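Local coordinates for oligopeptide-binding protein oppA (PDB 3DRF) that binds oligopeptides outside the cell and delivers them to the OppABCDF ABC transporter for uptake, at residues A[36-41]-A[270-275]; A[141-146]-A[155-160]; A[276-281]-A[545-550]. All blocks are in the same frame, centred on the assembly; numbering follows the deposited sequence. Where two conformers were deposited one is given.

Interaction 1. Residues A[36-41]-A[270-275]; sequences KVAYQS and SKYDII
The ring of Tyr272 lies flat against Ala38, whose CB sits 3.5 Å from the ring centroid and only 1° off the normal, a centred CH-pi contact. Lys271 CG covers the opposite face nearer the rim, while the carbonyl carbon of Lys36 lies at the ring edge, near its plane. This packing flanks a parallel pairing of edge strand 274-276 with strand 34-40 in a mixed sheet of the solute-binding fold. Val37 and Ile274 pair side by side on one face of the sheet; Ala38 and Ile275, the next pair, turn to the other. Ala38 N donates to Ile274 O at 3.0 Å.

Just before the strand, Asp273 grips Lys36 twice: its N donates to Lys36 O at 2.8 Å, and its OD2 takes Lys36 N through the anti lone pair at 2.9 Å. The other carboxylate oxygen forms a salt bridge with Arg551, and Tyr272 OH bonds Glu256 on the neighbouring strand 252-258. The Lys36 chain bends about its CG-CD bond (chi3 -68°), which brings CE beside Lys271 O. An alanine at Lys36 would probably leave the carbonyls of Ser270 and Lys271 without their ammonium partner and uncover the turn behind helix 263-268. That ammonium, NZ, lies in the carbonyl plane of Ser270, 3.3 Å from its O, with a weak bond to Lys271 O.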
loop_
_atom_site.group_PDB
_atom_site.type_symbol
_atom_site.label_atom_id
_atom_site.label_comp_id
_atom_site.label_asym_id
_atom_site.label_seq_id
_atom_site.Cartn_x
_atom_site.Cartn_y
_atom_site.Cartn_z
ATOM N N LYS A 36 -7.820 -24.277 -4.072
ATOM C CA LYS A 36 -7.331 -23.540 -5.226
ATOM C C LYS A 36 -7.750 -22.075 -5.096
ATOM O O LYS A 36 -8.917 -21.782 -5.093
ATOM C CB LYS A 36 -7.923 -24.113 -6.527
ATOM C CG LYS A 36 -7.368 -25.563 -6.825
ATOM C CD LYS A 36 -7.799 -25.951 -8.169
ATOM C CE LYS A 36 -9.257 -26.099 -8.033
ATOM N NZ LYS A 36 -9.898 -26.631 -9.333
ATOM N N VAL A 37 -6.783 -21.177 -5.010
ATOM C CA VAL A 37 -7.016 -19.750 -4.843
ATOM C C VAL A 37 -6.327 -18.984 -5.962
ATOM O O VAL A 37 -5.307 -19.361 -6.426
ATOM C CB VAL A 37 -6.434 -19.262 -3.460
ATOM C CG1 VAL A 37 -6.901 -17.834 -3.136
ATOM C CG2 VAL A 37 -6.865 -20.179 -2.322
ATOM N N ALA A 38 -6.925 -17.878 -6.367
ATOM C CA ALA A 38 -6.297 -16.916 -7.261
ATOM C C ALA A 38 -6.395 -15.474 -6.746
ATOM O O ALA A 38 -7.254 -15.122 -5.997
ATOM C CB ALA A 38 -6.876 -17.030 -8.723
ATOM N N TYR A 39 -5.472 -14.674 -7.258
ATOM C CA TYR A 39 -5.525 -13.209 -7.165
ATOM C C TYR A 39 -5.652 -12.635 -8.571
ATOM O O TYR A 39 -4.931 -13.010 -9.444
ATOM C CB TYR A 39 -4.260 -12.671 -6.428
ATOM C CG TYR A 39 -4.412 -11.233 -5.996
ATOM C CD1 TYR A 39 -4.803 -10.905 -4.703
ATOM C CD2 TYR A 39 -4.221 -10.193 -6.900
ATOM C CE1 TYR A 39 -4.966 -9.567 -4.341
ATOM C CE2 TYR A 39 -4.365 -8.924 -6.540
ATOM C CZ TYR A 39 -4.758 -8.627 -5.274
ATOM O OH TYR A 39 -4.898 -7.300 -4.931
ATOM N N GLN A 40 -6.596 -11.728 -8.730
ATOM C CA GLN A 40 -6.814 -11.098 -10.018
ATOM C C GLN A 40 -5.724 -10.056 -10.309
ATOM O O GLN A 40 -5.558 -9.097 -9.624
ATOM C CB GLN A 40 -8.203 -10.451 -10.067
ATOM C CG GLN A 40 -8.541 -9.951 -11.503
ATOM C CD GLN A 40 -9.913 -9.329 -11.536
ATOM O OE1 GLN A 40 -10.084 -8.178 -11.232
ATOM N NE2 GLN A 40 -10.896 -10.131 -11.899
ATOM N N SER A 41 -5.002 -10.349 -11.373
ATOM C CA SER A 41 -3.916 -9.507 -11.794
ATOM C C SER A 41 -3.650 -9.692 -13.278
ATOM O O SER A 41 -3.499 -10.770 -13.714
ATOM C CB SER A 41 -2.636 -9.878 -11.003
ATOM O OG SER A 41 -1.531 -9.092 -11.428
ATOM N N SER A 270 -15.261 -23.553 -12.136
ATOM C CA SER A 270 -14.687 -24.036 -10.847
ATOM C C SER A 270 -13.180 -24.220 -10.878
ATOM O O SER A 270 -12.648 -25.036 -10.164
ATOM C CB SER A 270 -15.377 -25.344 -10.410
ATOM O OG SER A 270 -16.674 -25.119 -9.971
ATOM N N LYS A 271 -12.501 -23.454 -11.685
ATOM C CA LYS A 271 -11.054 -23.466 -11.725
ATOM C C LYS A 271 -10.425 -23.012 -10.380
ATOM O O LYS A 271 -9.387 -23.502 -10.006
ATOM C CB LYS A 271 -10.553 -22.588 -12.862
ATOM C CG LYS A 271 -9.021 -22.573 -13.142
ATOM C CD LYS A 271 -8.714 -21.862 -14.439
ATOM C CE LYS A 271 -7.249 -21.544 -14.615
ATOM N NZ LYS A 271 -6.551 -22.717 -14.873
ATOM N N TYR A 272 -11.097 -22.091 -9.693
ATOM C CA TYR A 272 -10.672 -21.594 -8.372
ATOM C C TYR A 272 -11.792 -21.703 -7.364
ATOM O O TYR A 272 -12.917 -21.436 -7.700
ATOM C CB TYR A 272 -10.166 -20.145 -8.479
ATOM C CG TYR A 272 -9.004 -20.034 -9.453
ATOM C CD1 TYR A 272 -7.777 -20.651 -9.175
ATOM C CD2 TYR A 272 -9.101 -19.327 -10.636
ATOM C CE1 TYR A 272 -6.749 -20.559 -10.026
ATOM C CE2 TYR A 272 -8.041 -19.261 -11.499
ATOM C CZ TYR A 272 -6.869 -19.868 -11.189
ATOM O OH TYR A 272 -5.798 -19.820 -12.034
ATOM N N ASP A 273 -11.467 -22.046 -6.144
ATOM C CA ASP A 273 -12.391 -22.005 -5.026
ATOM C C ASP A 273 -12.635 -20.592 -4.534
ATOM O O ASP A 273 -13.702 -20.275 -4.080
ATOM C CB ASP A 273 -11.888 -22.853 -3.852
ATOM C CG ASP A 273 -11.748 -24.311 -4.200
ATOM O OD1 ASP A 273 -12.782 -24.883 -4.571
ATOM O OD2 ASP A 273 -10.681 -24.879 -4.087
ATOM N N ILE A 274 -11.608 -19.761 -4.603
ATOM C CA ILE A 274 -11.642 -18.370 -4.083
ATOM C C ILE A 274 -10.873 -17.529 -5.081
ATOM O O ILE A 274 -9.846 -17.949 -5.512
ATOM C CB ILE A 274 -10.931 -18.320 -2.722
ATOM C CG1 ILE A 274 -11.624 -19.231 -1.671
ATOM C CG2 ILE A 274 -10.804 -16.874 -2.230
ATOM C CD1 ILE A 274 -10.907 -19.321 -0.373
ATOM N N ILE A 275 -11.368 -16.329 -5.410
ATOM C CA ILE A 275 -10.575 -15.296 -6.093
ATOM C C ILE A 275 -10.619 -13.978 -5.327
ATOM O O ILE A 275 -11.649 -13.476 -5.030
ATOM C CB ILE A 275 -11.041 -15.045 -7.571
ATOM C CG1 ILE A 275 -11.120 -16.379 -8.384
ATOM C CG2 ILE A 275 -10.103 -14.027 -8.210
ATOM C CD1 ILE A 275 -11.580 -16.205 -9.795
#

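Interaction 2. Residues A[141-146]-A[155-160]; sequences ANIVGL and KTISGI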
loop_
_atom_site.group_PDB
_atom_site.type_symbol
_atom_site.label_atom_id
_atom_site.label_comp_id
_atom_site.label_asym_id
_atom_site.label_seq_id
_atom_site.Cartn_x
_atom_site.Cartn_y
_atom_site.Cartn_z
ATOM N N ALA A 141 12.970 7.389 11.351
ATOM C CA ALA A 141 13.907 8.356 11.986
ATOM C C ALA A 141 13.718 8.519 13.506
ATOM O O ALA A 141 14.536 8.982 14.194
ATOM C CB ALA A 141 13.805 9.710 11.278
ATOM N N ASN A 142 12.554 8.066 13.970
ATOM C CA ASN A 142 12.193 8.096 15.397
ATOM C C ASN A 142 12.776 6.959 16.241
ATOM O O ASN A 142 12.660 6.995 17.418
ATOM C CB ASN A 142 10.644 8.226 15.541
ATOM C CG ASN A 142 10.144 8.190 17.012
ATOM O OD1 ASN A 142 10.408 9.069 17.763
ATOM N ND2 ASN A 142 9.418 7.162 17.344
ATOM N N ILE A 143 13.452 6.012 15.610
ATOM C CA ILE A 143 14.245 4.998 16.336
ATOM C C ILE A 143 15.664 5.537 16.501
ATOM O O ILE A 143 16.303 5.887 15.560
ATOM C CB ILE A 143 14.225 3.638 15.601
ATOM C CG1 ILE A 143 12.811 3.041 15.701
ATOM C CG2 ILE A 143 15.263 2.644 16.281
ATOM C CD1 ILE A 143 12.638 1.778 14.772
ATOM N N VAL A 144 16.096 5.619 17.746
ATOM C CA VAL A 144 17.439 6.133 18.060
ATOM C C VAL A 144 18.494 5.405 17.224
ATOM O O VAL A 144 18.532 4.211 17.185
ATOM C CB VAL A 144 17.718 5.986 19.611
ATOM C CG1 VAL A 144 19.151 6.394 19.926
ATOM C CG2 VAL A 144 16.792 6.945 20.387
ATOM N N GLY A 145 19.352 6.203 16.579
ATOM C CA GLY A 145 20.444 5.624 15.791
ATOM C C GLY A 145 20.093 5.200 14.352
ATOM O O GLY A 145 20.954 4.912 13.567
ATOM N N LEU A 146 18.823 5.150 14.019
ATOM C CA LEU A 146 18.427 4.554 12.724
ATOM C C LEU A 146 18.707 5.483 11.539
ATOM O O LEU A 146 19.186 5.041 10.520
ATOM C CB LEU A 146 16.972 4.029 12.752
ATOM C CG LEU A 146 16.572 3.166 11.497
ATOM C CD1 LEU A 146 17.517 2.029 11.112
ATOM C CD2 LEU A 146 15.210 2.510 11.793
ATOM N N LYS A 155 27.555 2.177 11.863
ATOM C CA LYS A 155 27.615 0.796 11.335
ATOM C C LYS A 155 26.664 -0.173 12.032
ATOM O O LYS A 155 26.587 -1.288 11.621
ATOM C CB LYS A 155 29.072 0.312 11.347
ATOM C CG LYS A 155 30.028 1.078 10.347
ATOM C CD LYS A 155 29.274 1.584 9.099
ATOM C CE LYS A 155 30.215 2.334 8.140
ATOM N NZ LYS A 155 29.551 2.985 6.953
ATOM N N THR A 156 25.980 0.284 13.090
ATOM C CA THR A 156 24.899 -0.476 13.742
ATOM C C THR A 156 23.756 0.498 13.972
ATOM O O THR A 156 23.880 1.663 13.815
ATOM C CB THR A 156 25.333 -1.082 15.102
ATOM O OG1 THR A 156 25.522 -0.003 16.017
ATOM C CG2 THR A 156 26.703 -1.863 15.013
ATOM N N ILE A 157 22.650 -0.111 14.354
ATOM C CA ILE A 157 21.460 0.629 14.750
ATOM C C ILE A 157 21.469 0.647 16.273
ATOM O O ILE A 157 21.114 -0.290 16.915
ATOM C CB ILE A 157 20.170 0.000 14.225
ATOM C CG1 ILE A 157 20.156 -0.137 12.694
ATOM C CG2 ILE A 157 18.977 0.860 14.669
ATOM C CD1 ILE A 157 19.039 -1.107 12.138
ATOM N N SER A 158 21.936 1.754 16.799
ATOM C CA SER A 158 22.189 1.870 18.262
ATOM C C SER A 158 20.938 1.648 19.148
ATOM O O SER A 158 21.032 1.122 20.165
ATOM C CB SER A 158 22.888 3.203 18.596
ATOM O OG SER A 158 22.012 4.279 18.400
ATOM N N GLY A 159 19.789 2.051 18.624
ATOM C CA GLY A 159 18.499 1.930 19.328
ATOM C C GLY A 159 17.875 0.562 19.350
ATOM O O GLY A 159 16.860 0.423 19.946
ATOM N N ILE A 160 18.464 -0.398 18.670
ATOM C CA ILE A 160 17.943 -1.782 18.725
ATOM C C ILE A 160 18.972 -2.661 19.446
ATOM O O ILE A 160 20.052 -2.839 18.949
ATOM C CB ILE A 160 17.671 -2.286 17.303
ATOM C CG1 ILE A 160 16.598 -1.377 16.630
ATOM C CG2 ILE A 160 17.217 -3.749 17.359
ATOM C CD1 ILE A 160 16.164 -1.797 15.194
HETATM O O HOH W 1 23.046 3.944 15.065
#
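Ile157 packs against Leu146 where the segments that lead into and out of helix 146-150 come together, the second closing in a type I beta turn from Ile157 to Ile160. From CB, the Ile157 side chain forks. CG1, anti to its own carbonyl carbon (chi1 -57°), passes 3.8 Å from Leu146 CD1, and the tip CD1 reaches that same methyl at 3.6 Å. The other branch, CG2, also lies near Leu146 CD1, at 4.0 Å, and more loosely faces Ile143 CG2. Three carbons of Ile157 thus touch one leucine methyl, and the two side chains run alongside each other in the same direction. Ile143 CG2 further meets Ile160 CG1, extending the apolar patch toward Tyr123 of helix 116-127.

The hydrogen bonds across the contact are made by backbone atoms. Gly159 N donates to Val144 O at 2.9 Å, but the bond is weak, its angle at the hydrogen only 122°. Val144 and Gly159 both bond through their backbones to Gln174, at the end of strand 170-174 of the antiparallel sheet. Gly145, the N-cap residue of helix 146-150, brings its CA to 3.3 Å from Ser158 OG; a beta carbon on this glycine would collide with that oxygen, and its backbone angles would jam one against the preceding carbonyl. One water ties the loops together, donating to Gly145 O and Thr156 O and accepting from Ser158 N at 3.0 Å.

Interaction 3. Residues A[276-281]-A[545-550]; sequences NGMVSS and YTPVNK
A Met-aromatic contact and a set of bridging waters join the loop after strand 274-276 to the end of the long strand 536-549. Met278 and Tyr545 cross at about a right angle: the sulfur stands obliquely, 5.5 Å from the ring centroid and 59° off its normal, while Met278 CB makes the closer approach, 3.7 Å from Tyr545 CZ. Tyr545 CG stands between its backbone N and carbonyl carbon (chi1 71°), the start of the ring's course toward Met278. SD also rests against Pro547 CG at 3.9 Å. At the ring edge Tyr545 OH donates to Val279 O at 2.7 Å, the hydroxyl standing 35° out of the carbonyl plane. A second direct bond runs from Thr546 OG1 to Asn276 OD1, 3.0 Å long and in the amide's carbonyl plane.

Between these bonds the backbones are linked through water. Two waters donate to Tyr545 O, one accepting from Gly277 N and the other from Met278 N; a third donates to Met278 O and accepts from Tyr545 N. Solvent therefore takes the place of direct backbone pairing.

Helix 283-287 closes one flank, Val286 touching Met278, Tyr545 and Pro547. Asn276 reaches back to strand 34-40, and Thr546 is hydrogen-bonded through its backbone to strand 292-307.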
loop_
_atom_site.group_PDB
_atom_site.type_symbol
_atom_site.label_atom_id
_atom_site.label_comp_id
_atom_site.label_asym_id
_atom_site.label_seq_id
_atom_site.Cartn_x
_atom_site.Cartn_y
_atom_site.Cartn_z
ATOM N N ASN A 276 -9.435 -13.499 -4.982
ATOM C CA ASN A 276 -9.252 -12.212 -4.282
ATOM C C ASN A 276 -8.862 -11.117 -5.257
ATOM O O ASN A 276 -8.289 -11.377 -6.275
ATOM C CB ASN A 276 -8.191 -12.386 -3.169
ATOM C CG ASN A 276 -8.721 -13.248 -2.030
ATOM O OD1 ASN A 276 -9.766 -12.963 -1.497
ATOM N ND2 ASN A 276 -8.007 -14.309 -1.707
ATOM N N GLY A 277 -9.189 -9.898 -4.895
ATOM C CA GLY A 277 -8.831 -8.723 -5.691
ATOM C C GLY A 277 -9.668 -8.415 -6.913
ATOM O O GLY A 277 -9.272 -7.657 -7.725
ATOM N N MET A 278 -10.848 -9.023 -7.006
ATOM C CA MET A 278 -11.670 -8.790 -8.196
ATOM C C MET A 278 -12.215 -7.376 -8.287
ATOM O O MET A 278 -12.616 -6.832 -7.305
ATOM C CB MET A 278 -12.826 -9.803 -8.272
ATOM C CG MET A 278 -12.326 -11.216 -8.539
ATOM S SD MET A 278 -13.707 -12.394 -8.755
ATOM C CE MET A 278 -14.382 -11.874 -10.360
ATOM N N VAL A 279 -12.204 -6.837 -9.498
ATOM C CA VAL A 279 -12.627 -5.465 -9.779
ATOM C C VAL A 279 -14.150 -5.284 -9.520
ATOM O O VAL A 279 -14.951 -6.179 -9.694
ATOM C CB VAL A 279 -12.288 -5.044 -11.232
ATOM C CG1 VAL A 279 -10.760 -4.802 -11.368
ATOM C CG2 VAL A 279 -12.841 -6.005 -12.296
ATOM N N SER A 280 -14.506 -4.077 -9.143
ATOM C CA SER A 280 -15.888 -3.727 -8.840
ATOM C C SER A 280 -16.843 -3.955 -10.017
ATOM O O SER A 280 -18.002 -4.286 -9.806
ATOM C CB SER A 280 -15.963 -2.265 -8.408
ATOM O OG SER A 280 -15.271 -2.054 -7.181
ATOM N N SER A 281 -16.343 -3.821 -11.240
ATOM C CA SER A 281 -17.213 -3.931 -12.430
ATOM C C SER A 281 -17.760 -5.358 -12.651
ATOM O O SER A 281 -18.701 -5.522 -13.351
ATOM C CB SER A 281 -16.507 -3.463 -13.686
ATOM O OG SER A 281 -15.374 -4.273 -13.960
ATOM N N TYR A 545 -14.934 -7.410 -2.193
ATOM C CA TYR A 545 -15.726 -8.647 -2.180
ATOM C C TYR A 545 -14.839 -9.790 -2.622
ATOM O O TYR A 545 -13.931 -9.605 -3.358
ATOM C CB TYR A 545 -16.969 -8.535 -3.088
ATOM C CG TYR A 545 -16.649 -8.524 -4.587
ATOM C CD1 TYR A 545 -16.749 -9.681 -5.343
ATOM C CD2 TYR A 545 -16.291 -7.345 -5.233
ATOM C CE1 TYR A 545 -16.513 -9.689 -6.666
ATOM C CE2 TYR A 545 -16.001 -7.344 -6.582
ATOM C CZ TYR A 545 -16.131 -8.526 -7.295
ATOM O OH TYR A 545 -15.918 -8.517 -8.623
ATOM N N THR A 546 -15.176 -10.989 -2.160
ATOM C CA THR A 546 -14.469 -12.216 -2.535
ATOM C C THR A 546 -15.502 -13.316 -2.700
ATOM O O THR A 546 -16.179 -13.650 -1.783
ATOM C CB THR A 546 -13.500 -12.629 -1.416
ATOM O OG1 THR A 546 -12.432 -11.671 -1.392
ATOM C CG2 THR A 546 -12.881 -14.050 -1.658
ATOM N N PRO A 547 -15.620 -13.906 -3.871
ATOM C CA PRO A 547 -16.440 -15.115 -3.996
ATOM C C PRO A 547 -15.713 -16.378 -3.457
ATOM O O PRO A 547 -14.544 -16.546 -3.605
ATOM C CB PRO A 547 -16.655 -15.233 -5.517
ATOM C CG PRO A 547 -15.417 -14.660 -6.119
ATOM C CD PRO A 547 -14.982 -13.544 -5.160
ATOM N N VAL A 548 -16.493 -17.221 -2.799
ATOM C CA VAL A 548 -16.012 -18.426 -2.150
ATOM C C VAL A 548 -16.918 -19.604 -2.537
ATOM O O VAL A 548 -18.088 -19.553 -2.301
ATOM C CB VAL A 548 -16.006 -18.269 -0.602
ATOM C CG1 VAL A 548 -15.476 -19.537 0.029
ATOM C CG2 VAL A 548 -15.155 -17.028 -0.194
ATOM N N ASN A 549 -16.353 -20.642 -3.132
ATOM C CA ASN A 549 -17.125 -21.850 -3.517
ATOM C C ASN A 549 -17.783 -22.403 -2.266
ATOM O O ASN A 549 -17.222 -22.436 -1.223
ATOM C CB ASN A 549 -16.175 -22.884 -4.154
ATOM C CG ASN A 549 -16.884 -24.124 -4.644
ATOM O OD1 ASN A 549 -17.417 -24.884 -3.888
ATOM N ND2 ASN A 549 -16.818 -24.323 -5.919
ATOM N N LYS A 550 -19.027 -22.842 -2.415
ATOM C CA LYS A 550 -19.768 -23.400 -1.271
ATOM C C LYS A 550 -19.161 -24.648 -0.601
ATOM O O LYS A 550 -19.486 -24.923 0.477
ATOM C CB LYS A 550 -21.277 -23.582 -1.599
ATOM C CG LYS A 550 -21.937 -22.264 -1.834
ATOM C CD LYS A 550 -23.436 -22.403 -2.019
ATOM C CE LYS A 550 -24.048 -21.175 -2.575
ATOM N NZ LYS A 550 -25.516 -21.373 -2.983
HETATM O O HOH W 2 -11.006 -9.171 -2.642
HETATM O O HOH W 3 -12.231 -10.801 -5.228
HETATM O O HOH W 4 -12.791 -7.069 -4.457
#

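How the interactions relate
Interactions 1 and 3 adjoin, with centres about 9 Å apart, and share strand 274-276: interaction 1 pairs its start with strand 34-40, while interaction 3 carries its end and the following loop to strand 536-549. Ala38 O and Asn276 N, 2.9 Å apart, probably continue the ladder from one to the other, and Asp273 O probably accepts from Asn549 N. Interaction 1 is buried and combines direct strand bonds with an aspartate, a lysine and a CH-pi contact; interaction 3, partly buried, relies on side chains and waters. Interaction 2 lies across the chain's centre, about 42 Å from interaction 1 between centres. Partly buried too, it joins loops close in sequence, combining aliphatic packing with a water bridge.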